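Local coordinates for cobalamin biosynthesis protein CobN (Mycobacterium tuberculosis, PDB 7C6O), which probably catalyses, as the large catalytic subunit of cobaltochelatase, the ATP-dependent insertion of cobalt into the corrin ring during cobalamin biosynthesis, at residues A[506-510]-A[531-536]; A[689-694]-A[750-754]; A[846-851]-A[915-919]. All blocks are in the same frame, centred on the assembly; numbering follows the deposited sequence.

Contact 1: A[506-510]-A[531-536]; sequences MVQPP and HYLAAY
Pro509 and Tyr532 bring the two backbones to 5.3 Å, CA to CA, where the chain leaving strand 503-507 runs past one side of helix 530-539. A proline held against a helix in this way shows how a rigid ring can serve several partners at once, since CB, CG and CD of Pro509 each meet a different residue of the helix. Pro509 CB packs on Tyr532 CD2 at 3.6 Å. Pro509 CG meets the methyl CB of Ala535 at 3.6 Å, and its CD lies against Tyr536 CE2. CG also lies above one face of the Tyr532 ring, offset toward its rim, while the carbonyl O of Pro510 approaches that ring at its edge, 3.5 Å from Tyr532 CD2. Beyond the proline, Gln508 reaches Tyr536. Gln508 holds CG anti to its backbone N (chi1 -163°) and the chain runs on extended, bringing its NE2 2.9 Å from Tyr536 OH. The bond is fairly straight (161°) and lies close to the amide plane, although amide and phenol ring are turned 53° apart. The other amide atom, OE1, accepts from Asn560 N, so both ends of the amide are held; Tyr532 OH bonds Asn560 OD1 in turn. A water donates to Pro510 O and makes a weak bond to His531 ND1. This buried junction ties the chain leaving an inner strand of the mixed sheet to the helix: the SD of Met506, a residue paired through its backbone with Leu371 and Phe373, packs on the CB of Ala535, and strand 492-500 and helix 452-459 enclose other sides of helix 530-539.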
loop_
_atom_site.group_PDB
_atom_site.type_symbol
_atom_site.label_atom_id
_atom_site.label_comp_id
_atom_site.label_asym_id
_atom_site.label_seq_id
_atom_site.Cartn_x
_atom_site.Cartn_y
_atom_site.Cartn_z
ATOM N N MET A 506 10.987 0.856 22.652
ATOM C CA MET A 506 10.691 2.278 22.616
ATOM C C MET A 506 9.313 2.499 22.017
ATOM O O MET A 506 8.950 1.871 21.020
ATOM C CB MET A 506 11.746 3.043 21.798
ATOM C CG MET A 506 11.523 4.548 21.732
ATOM S SD MET A 506 12.749 5.396 20.710
ATOM C CE MET A 506 14.199 5.253 21.743
ATOM N N VAL A 507 8.546 3.385 22.636
ATOM C CA VAL A 507 7.318 3.863 22.023
ATOM C C VAL A 507 7.689 4.886 20.959
ATOM O O VAL A 507 8.496 5.787 21.207
ATOM C CB VAL A 507 6.378 4.467 23.076
ATOM C CG1 VAL A 507 5.112 4.967 22.412
ATOM C CG2 VAL A 507 6.056 3.440 24.150
ATOM N N GLN A 508 7.124 4.728 19.769
ATOM C CA GLN A 508 7.403 5.655 18.681
ATOM C C GLN A 508 7.101 7.081 19.133
ATOM O O GLN A 508 6.055 7.319 19.753
ATOM C CB GLN A 508 6.568 5.290 17.458
ATOM C CG GLN A 508 7.043 5.912 16.162
ATOM C CD GLN A 508 6.321 5.346 14.959
ATOM O OE1 GLN A 508 5.099 5.203 14.968
ATOM N NE2 GLN A 508 7.077 5.011 13.916
ATOM N N PRO A 509 7.989 8.040 18.873
ATOM C CA PRO A 509 7.766 9.392 19.375
ATOM C C PRO A 509 6.505 9.981 18.780
ATOM O O PRO A 509 6.077 9.593 17.678
ATOM C CB PRO A 509 9.016 10.153 18.910
ATOM C CG PRO A 509 10.019 9.109 18.587
ATOM C CD PRO A 509 9.251 7.921 18.129
ATOM N N PRO A 510 5.875 10.924 19.474
ATOM C CA PRO A 510 4.610 11.473 18.981
ATOM C C PRO A 510 4.806 12.328 17.739
ATOM O O PRO A 510 5.827 13.000 17.564
ATOM C CB PRO A 510 4.103 12.310 20.160
ATOM C CG PRO A 510 5.327 12.675 20.908
ATOM C CD PRO A 510 6.275 11.519 20.759
ATOM N N HIS A 531 12.527 16.332 19.150
ATOM C CA HIS A 531 12.464 15.135 19.983
ATOM C C HIS A 531 12.248 13.885 19.136
ATOM O O HIS A 531 12.883 12.851 19.371
ATOM C CB HIS A 531 11.353 15.283 21.024
ATOM C CG HIS A 531 11.166 14.073 21.883
ATOM N ND1 HIS A 531 10.154 13.162 21.676
ATOM C CD2 HIS A 531 11.867 13.621 22.950
ATOM C CE1 HIS A 531 10.236 12.203 22.582
ATOM N NE2 HIS A 531 11.268 12.458 23.365
ATOM N N TYR A 532 11.358 13.968 18.144
ATOM C CA TYR A 532 11.138 12.844 17.239
ATOM C C TYR A 532 12.431 12.457 16.532
ATOM O O TYR A 532 12.801 11.278 16.486
ATOM C CB TYR A 532 10.050 13.204 16.223
ATOM C CG TYR A 532 9.557 12.045 15.383
ATOM C CD1 TYR A 532 10.327 11.535 14.342
ATOM C CD2 TYR A 532 8.317 11.468 15.620
ATOM C CE1 TYR A 532 9.885 10.481 13.574
ATOM C CE2 TYR A 532 7.862 10.407 14.851
ATOM C CZ TYR A 532 8.650 9.921 13.830
ATOM O OH TYR A 532 8.209 8.868 13.061
ATOM N N LEU A 533 13.136 13.444 15.974
ATOM C CA LEU A 533 14.374 13.157 15.259
ATOM C C LEU A 533 15.456 12.648 16.203
ATOM O O LEU A 533 16.177 11.699 15.873
ATOM C CB LEU A 533 14.850 14.406 14.517
ATOM C CG LEU A 533 13.911 14.925 13.427
ATOM C CD1 LEU A 533 14.356 16.296 12.938
ATOM C CD2 LEU A 533 13.842 13.943 12.270
ATOM N N ALA A 534 15.581 13.262 17.385
ATOM C CA ALA A 534 16.599 12.832 18.338
ATOM C C ALA A 534 16.403 11.377 18.746
ATOM O O ALA A 534 17.376 10.622 18.863
ATOM C CB ALA A 534 16.585 13.736 19.569
ATOM N N ALA A 535 15.151 10.967 18.962
ATOM C CA ALA A 535 14.885 9.605 19.411
ATOM C C ALA A 535 15.333 8.583 18.373
ATOM O O ALA A 535 15.992 7.591 18.706
ATOM C CB ALA A 535 13.400 9.440 19.730
ATOM N N TYR A 536 14.986 8.805 17.102
ATOM C CA TYR A 536 15.403 7.864 16.068
ATOM C C TYR A 536 16.905 7.929 15.831
ATOM O O TYR A 536 17.548 6.897 15.605
ATOM C CB TYR A 536 14.638 8.119 14.767
ATOM C CG TYR A 536 13.377 7.301 14.682
ATOM C CD1 TYR A 536 13.422 5.961 14.320
ATOM C CD2 TYR A 536 12.143 7.855 14.993
ATOM C CE1 TYR A 536 12.271 5.198 14.258
ATOM C CE2 TYR A 536 10.985 7.099 14.933
ATOM C CZ TYR A 536 11.057 5.772 14.565
ATOM O OH TYR A 536 9.911 5.015 14.503
HETATM O O HOH W 1 8.002 14.186 19.323
#

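Contact 2: A[689-694]-A[750-754]; sequences LCEIKD and RATVD
Cys690 and Arg750 mark the closest backbone approach, 5.2 Å between CA atoms, of two helical segments that run nearly parallel, their axes 22° apart and 10.1 Å at closest approach. The interface illustrates how a thin apolar seam can lie amid charged groups. Cys690 SG fits against Val753 CG2 at 3.9 Å, and Cys690 CB rests on Arg750 CB. Leu689 CD2 touches Arg750 CD at 3.7 Å, where the arginine chain bends (chi3 69°) and carries the guanidinium on to Asp686 and Asp634. Val753 turns its other methyl, CG1, to the carboxylate of Asp694, whose OD1 is paired with Arg619 and Arg737. Lys693, extended along its whole length, comes from the opposite direction to Asp754 and places NZ 3.0 Å from Asp754 OD2; the salt bridge is weak as a hydrogen bond, and NZ has a second anionic partner in Glu630. That pairing of one ammonium with two carboxylates would probably favour its charged form. The contact joins the C-terminal end of helix 675-694 to the first turn of helix 750-769, with helix 624-642 packed against Leu689 and Arg750.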
loop_
_atom_site.group_PDB
_atom_site.type_symbol
_atom_site.label_atom_id
_atom_site.label_comp_id
_atom_site.label_asym_id
_atom_site.label_seq_id
_atom_site.Cartn_x
_atom_site.Cartn_y
_atom_site.Cartn_z
ATOM N N LEU A 689 -31.741 -10.646 9.989
ATOM C CA LEU A 689 -31.286 -11.594 10.998
ATOM C C LEU A 689 -30.278 -12.576 10.415
ATOM O O LEU A 689 -29.246 -12.862 11.037
ATOM C CB LEU A 689 -32.488 -12.335 11.588
ATOM C CG LEU A 689 -32.212 -13.586 12.422
ATOM C CD1 LEU A 689 -31.345 -13.250 13.615
ATOM C CD2 LEU A 689 -33.517 -14.217 12.871
ATOM N N CYS A 690 -30.551 -13.088 9.213
ATOM C CA CYS A 690 -29.636 -14.026 8.574
ATOM C C CYS A 690 -28.260 -13.405 8.372
ATOM O O CYS A 690 -27.237 -14.048 8.633
ATOM C CB CYS A 690 -30.218 -14.489 7.238
ATOM S SG CYS A 690 -29.170 -15.644 6.318
ATOM N N GLU A 691 -28.213 -12.147 7.936
ATOM C CA GLU A 691 -26.932 -11.540 7.590
ATOM C C GLU A 691 -26.108 -11.198 8.830
ATOM O O GLU A 691 -24.884 -11.383 8.833
ATOM C CB GLU A 691 -27.160 -10.309 6.712
ATOM C CG GLU A 691 -27.620 -10.683 5.303
ATOM C CD GLU A 691 -27.706 -9.502 4.355
ATOM O OE1 GLU A 691 -27.755 -8.351 4.832
ATOM O OE2 GLU A 691 -27.723 -9.732 3.126
ATOM N N ILE A 692 -26.745 -10.715 9.900
ATOM C CA ILE A 692 -25.967 -10.408 11.099
ATOM C C ILE A 692 -25.583 -11.669 11.863
ATOM O O ILE A 692 -24.612 -11.648 12.631
ATOM C CB ILE A 692 -26.704 -9.434 12.035
ATOM C CG1 ILE A 692 -27.982 -10.063 12.589
ATOM C CG2 ILE A 692 -27.002 -8.121 11.315
ATOM C CD1 ILE A 692 -28.623 -9.245 13.694
ATOM N N LYS A 693 -26.319 -12.765 11.675
ATOM C CA LYS A 693 -25.949 -14.035 12.290
ATOM C C LYS A 693 -24.818 -14.712 11.526
ATOM O O LYS A 693 -23.935 -15.327 12.135
ATOM C CB LYS A 693 -27.174 -14.951 12.356
ATOM C CG LYS A 693 -26.875 -16.389 12.737
ATOM C CD LYS A 693 -28.155 -17.214 12.816
ATOM C CE LYS A 693 -27.873 -18.612 13.331
ATOM N NZ LYS A 693 -29.122 -19.408 13.475
ATOM N N ASP A 694 -24.823 -14.585 10.200
ATOM C CA ASP A 694 -23.934 -15.341 9.329
ATOM C C ASP A 694 -22.595 -14.657 9.081
ATOM O O ASP A 694 -21.646 -15.325 8.654
ATOM C CB ASP A 694 -24.631 -15.593 7.986
ATOM C CG ASP A 694 -23.950 -16.663 7.159
ATOM O OD1 ASP A 694 -23.697 -17.761 7.699
ATOM O OD2 ASP A 694 -23.684 -16.409 5.965
ATOM N N ARG A 750 -33.188 -17.700 5.053
ATOM C CA ARG A 750 -32.521 -17.731 6.353
ATOM C C ARG A 750 -32.385 -19.151 6.890
ATOM O O ARG A 750 -31.321 -19.532 7.392
ATOM C CB ARG A 750 -33.287 -16.856 7.347
ATOM C CG ARG A 750 -32.837 -17.012 8.787
ATOM C CD ARG A 750 -33.630 -16.117 9.731
ATOM N NE ARG A 750 -35.024 -16.532 9.873
ATOM C CZ ARG A 750 -35.442 -17.477 10.712
ATOM N NH1 ARG A 750 -34.572 -18.115 11.481
ATOM N NH2 ARG A 750 -36.730 -17.787 10.781
ATOM N N ALA A 751 -33.447 -19.951 6.789
ATOM C CA ALA A 751 -33.421 -21.283 7.388
ATOM C C ALA A 751 -32.428 -22.198 6.683
ATOM O O ALA A 751 -31.725 -22.978 7.336
ATOM C CB ALA A 751 -34.821 -21.896 7.365
ATOM N N THR A 752 -32.351 -22.117 5.352
ATOM C CA THR A 752 -31.473 -23.025 4.620
ATOM C C THR A 752 -30.007 -22.629 4.756
ATOM O O THR A 752 -29.125 -23.487 4.634
ATOM C CB THR A 752 -31.877 -23.086 3.147
ATOM O OG1 THR A 752 -32.049 -21.756 2.643
ATOM C CG2 THR A 752 -33.177 -23.860 2.988
ATOM N N VAL A 753 -29.724 -21.347 5.006
ATOM C CA VAL A 753 -28.348 -20.938 5.278
ATOM C C VAL A 753 -27.825 -21.643 6.521
ATOM O O VAL A 753 -26.700 -22.160 6.535
ATOM C CB VAL A 753 -28.257 -19.406 5.413
ATOM C CG1 VAL A 753 -26.866 -18.999 5.881
ATOM C CG2 VAL A 753 -28.590 -18.733 4.093
ATOM N N ASP A 754 -28.640 -21.696 7.579
ATOM C CA ASP A 754 -28.213 -22.338 8.818
ATOM C C ASP A 754 -27.991 -23.831 8.622
ATOM O O ASP A 754 -27.035 -24.402 9.158
ATOM C CB ASP A 754 -29.244 -22.093 9.921
ATOM C CG ASP A 754 -29.244 -20.659 10.411
ATOM O OD1 ASP A 754 -28.175 -20.016 10.365
ATOM O OD2 ASP A 754 -30.312 -20.175 10.844
#

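Contact 3: A[846-851]-A[915-919]; sequences DPKAVP and SRRVI
Arg917 swings CG to the side of its backbone N (chi1 -65°) and then runs extended to NE, while Asp846 sets its carboxylate anti to its own N, and the two side chains meet at about a right angle. Asp846 opens a type I beta turn that ends at Ala849, and its OD1 accepts from Lys848 N to form an Asx turn; this is a worked case of an aspartate that shapes its own turn while gripping an arginine of a second segment. Arg917 NE donates to Asp846 OD2 at 2.7 Å, almost straight (169°), into the syn lone pair and nearly in the guanidinium plane. The second arm of the salt bridge, NH2 to OD1, is weak and bent, as suits groups whose planes are 55° apart. OD1 receives Lys848 N from above the carboxylate plane, so the aspartate is held by both segments. Lys848 lays its CD over the centre of the Arg917 guanidinium, 3.5 Å above the plane. Backbone to backbone, Val918 N donates to Lys848 O at 2.9 Å, joining the loop before helix 853-874 to strand 918-923, which pairs with strand 907-911 in a two-stranded antiparallel sheet. Val918 CG2 lies 3.6 Å from Pro851 O and more loosely against Pro851 CD, beside the cis peptide. A water donates both to Asp846 OD2 and to Ser915 O, each at 2.9 Å.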
loop_
_atom_site.group_PDB
_atom_site.type_symbol
_atom_site.label_atom_id
_atom_site.label_comp_id
_atom_site.label_asym_id
_atom_site.label_seq_id
_atom_site.Cartn_x
_atom_site.Cartn_y
_atom_site.Cartn_z
ATOM N N ASP A 846 0.142 -4.910 -10.141
ATOM C CA ASP A 846 0.610 -4.101 -11.256
ATOM C C ASP A 846 -0.244 -2.843 -11.292
ATOM O O ASP A 846 -1.440 -2.934 -11.599
ATOM C CB ASP A 846 0.504 -4.884 -12.570
ATOM C CG ASP A 846 0.932 -4.074 -13.787
ATOM O OD1 ASP A 846 1.359 -2.910 -13.641
ATOM O OD2 ASP A 846 0.837 -4.614 -14.910
ATOM N N PRO A 847 0.305 -1.666 -10.982
ATOM C CA PRO A 847 -0.534 -0.462 -10.879
ATOM C C PRO A 847 -1.073 0.027 -12.210
ATOM O O PRO A 847 -1.968 0.882 -12.211
ATOM C CB PRO A 847 0.412 0.567 -10.253
ATOM C CG PRO A 847 1.771 0.134 -10.721
ATOM C CD PRO A 847 1.731 -1.373 -10.747
ATOM N N LYS A 848 -0.558 -0.471 -13.333
ATOM C CA LYS A 848 -1.089 -0.145 -14.650
ATOM C C LYS A 848 -2.160 -1.126 -15.110
ATOM O O LYS A 848 -2.671 -0.989 -16.227
ATOM C CB LYS A 848 0.049 -0.098 -15.679
ATOM C CG LYS A 848 1.073 1.001 -15.410
ATOM C CD LYS A 848 2.355 0.793 -16.209
ATOM C CE LYS A 848 2.121 0.951 -17.703
ATOM N NZ LYS A 848 1.701 2.334 -18.060
ATOM N N ALA A 849 -2.512 -2.107 -14.275
ATOM C CA ALA A 849 -3.479 -3.139 -14.628
ATOM C C ALA A 849 -4.710 -3.094 -13.729
ATOM O O ALA A 849 -5.359 -4.120 -13.502
ATOM C CB ALA A 849 -2.832 -4.523 -14.576
ATOM N N VAL A 850 -5.043 -1.914 -13.210
ATOM C CA VAL A 850 -6.234 -1.752 -12.379
ATOM C C VAL A 850 -7.117 -0.672 -12.998
ATOM O O VAL A 850 -6.611 0.376 -13.428
ATOM C CB VAL A 850 -5.867 -1.431 -10.918
ATOM C CG1 VAL A 850 -5.141 -2.608 -10.281
ATOM C CG2 VAL A 850 -5.017 -0.177 -10.823
ATOM N N PRO A 851 -8.439 -0.884 -13.085
ATOM C CA PRO A 851 -9.130 -2.088 -12.613
ATOM C C PRO A 851 -8.947 -3.301 -13.520
ATOM O O PRO A 851 -8.859 -3.159 -14.742
ATOM C CB PRO A 851 -10.599 -1.657 -12.597
ATOM C CG PRO A 851 -10.686 -0.637 -13.681
ATOM C CD PRO A 851 -9.378 0.108 -13.641
ATOM N N SER A 915 -0.812 -8.008 -21.707
ATOM C CA SER A 915 -0.291 -7.577 -20.416
ATOM C C SER A 915 -1.369 -7.413 -19.350
ATOM O O SER A 915 -1.027 -7.279 -18.169
ATOM C CB SER A 915 0.456 -6.252 -20.572
ATOM O OG SER A 915 -0.445 -5.217 -20.934
ATOM N N ARG A 916 -2.646 -7.416 -19.739
ATOM C CA ARG A 916 -3.801 -7.159 -18.880
ATOM C C ARG A 916 -3.826 -5.735 -18.345
ATOM O O ARG A 916 -4.606 -5.435 -17.434
ATOM C CB ARG A 916 -3.886 -8.152 -17.715
ATOM C CG ARG A 916 -3.845 -9.602 -18.168
ATOM C CD ARG A 916 -4.031 -10.561 -17.013
ATOM N NE ARG A 916 -3.797 -11.938 -17.431
ATOM C CZ ARG A 916 -3.920 -12.994 -16.633
ATOM N NH1 ARG A 916 -4.283 -12.831 -15.367
ATOM N NH2 ARG A 916 -3.683 -14.211 -17.103
ATOM N N ARG A 917 -3.012 -4.843 -18.901
ATOM C CA ARG A 917 -2.968 -3.468 -18.437
ATOM C C ARG A 917 -4.064 -2.638 -19.098
ATOM O O ARG A 917 -4.496 -2.916 -20.222
ATOM C CB ARG A 917 -1.587 -2.864 -18.714
ATOM C CG ARG A 917 -0.475 -3.545 -17.913
ATOM C CD ARG A 917 0.892 -2.908 -18.119
ATOM N NE ARG A 917 1.734 -3.091 -16.938
ATOM C CZ ARG A 917 2.994 -2.678 -16.833
ATOM N NH1 ARG A 917 3.583 -2.059 -17.848
ATOM N NH2 ARG A 917 3.668 -2.887 -15.708
ATOM N N VAL A 918 -4.535 -1.627 -18.373
ATOM C CA VAL A 918 -5.523 -0.695 -18.906
ATOM C C VAL A 918 -4.796 0.313 -19.784
ATOM O O VAL A 918 -3.859 0.982 -19.335
ATOM C CB VAL A 918 -6.296 0.008 -17.781
ATOM C CG1 VAL A 918 -7.298 0.995 -18.367
ATOM C CG2 VAL A 918 -7.000 -1.016 -16.899
ATOM N N ILE A 919 -5.218 0.417 -21.042
ATOM C CA ILE A 919 -4.517 1.234 -22.025
ATOM C C ILE A 919 -5.362 2.373 -22.573
ATOM O O ILE A 919 -4.801 3.288 -23.193
ATOM C CB ILE A 919 -3.981 0.373 -23.188
ATOM C CG1 ILE A 919 -5.137 -0.312 -23.919
ATOM C CG2 ILE A 919 -2.989 -0.661 -22.674
ATOM C CD1 ILE A 919 -4.702 -1.142 -25.106
HETATM O O HOH W 2 1.293 -7.034 -16.437
HETATM O O HOH W 3 -3.321 2.083 -16.661
HETATM O O HOH W 4 -0.989 0.846 -19.545
HETATM O O HOH W 5 -6.079 -6.114 -15.469
#

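Overall arrangement
The three contacts follow one another along the chain and stand well apart, with centres 38 to 49 Å from each other and no shared helix or strand. Contact 1 is the most buried and joins a strand end of a mixed sheet to a helix, largely through apolar and aromatic surfaces with one amide-to-phenol hydrogen bond. Contacts 2 and 3 are partly buried and lean on ion pairs, yet differently: between helices the charges border a small apolar seam and are shared with further residues, whereas in the loop-to-strand contact 3 a carboxylate–guanidinium pair works beside a backbone bond and several bridging waters. Contacts 1 and 3 lie on opposite sides of the chain's centre.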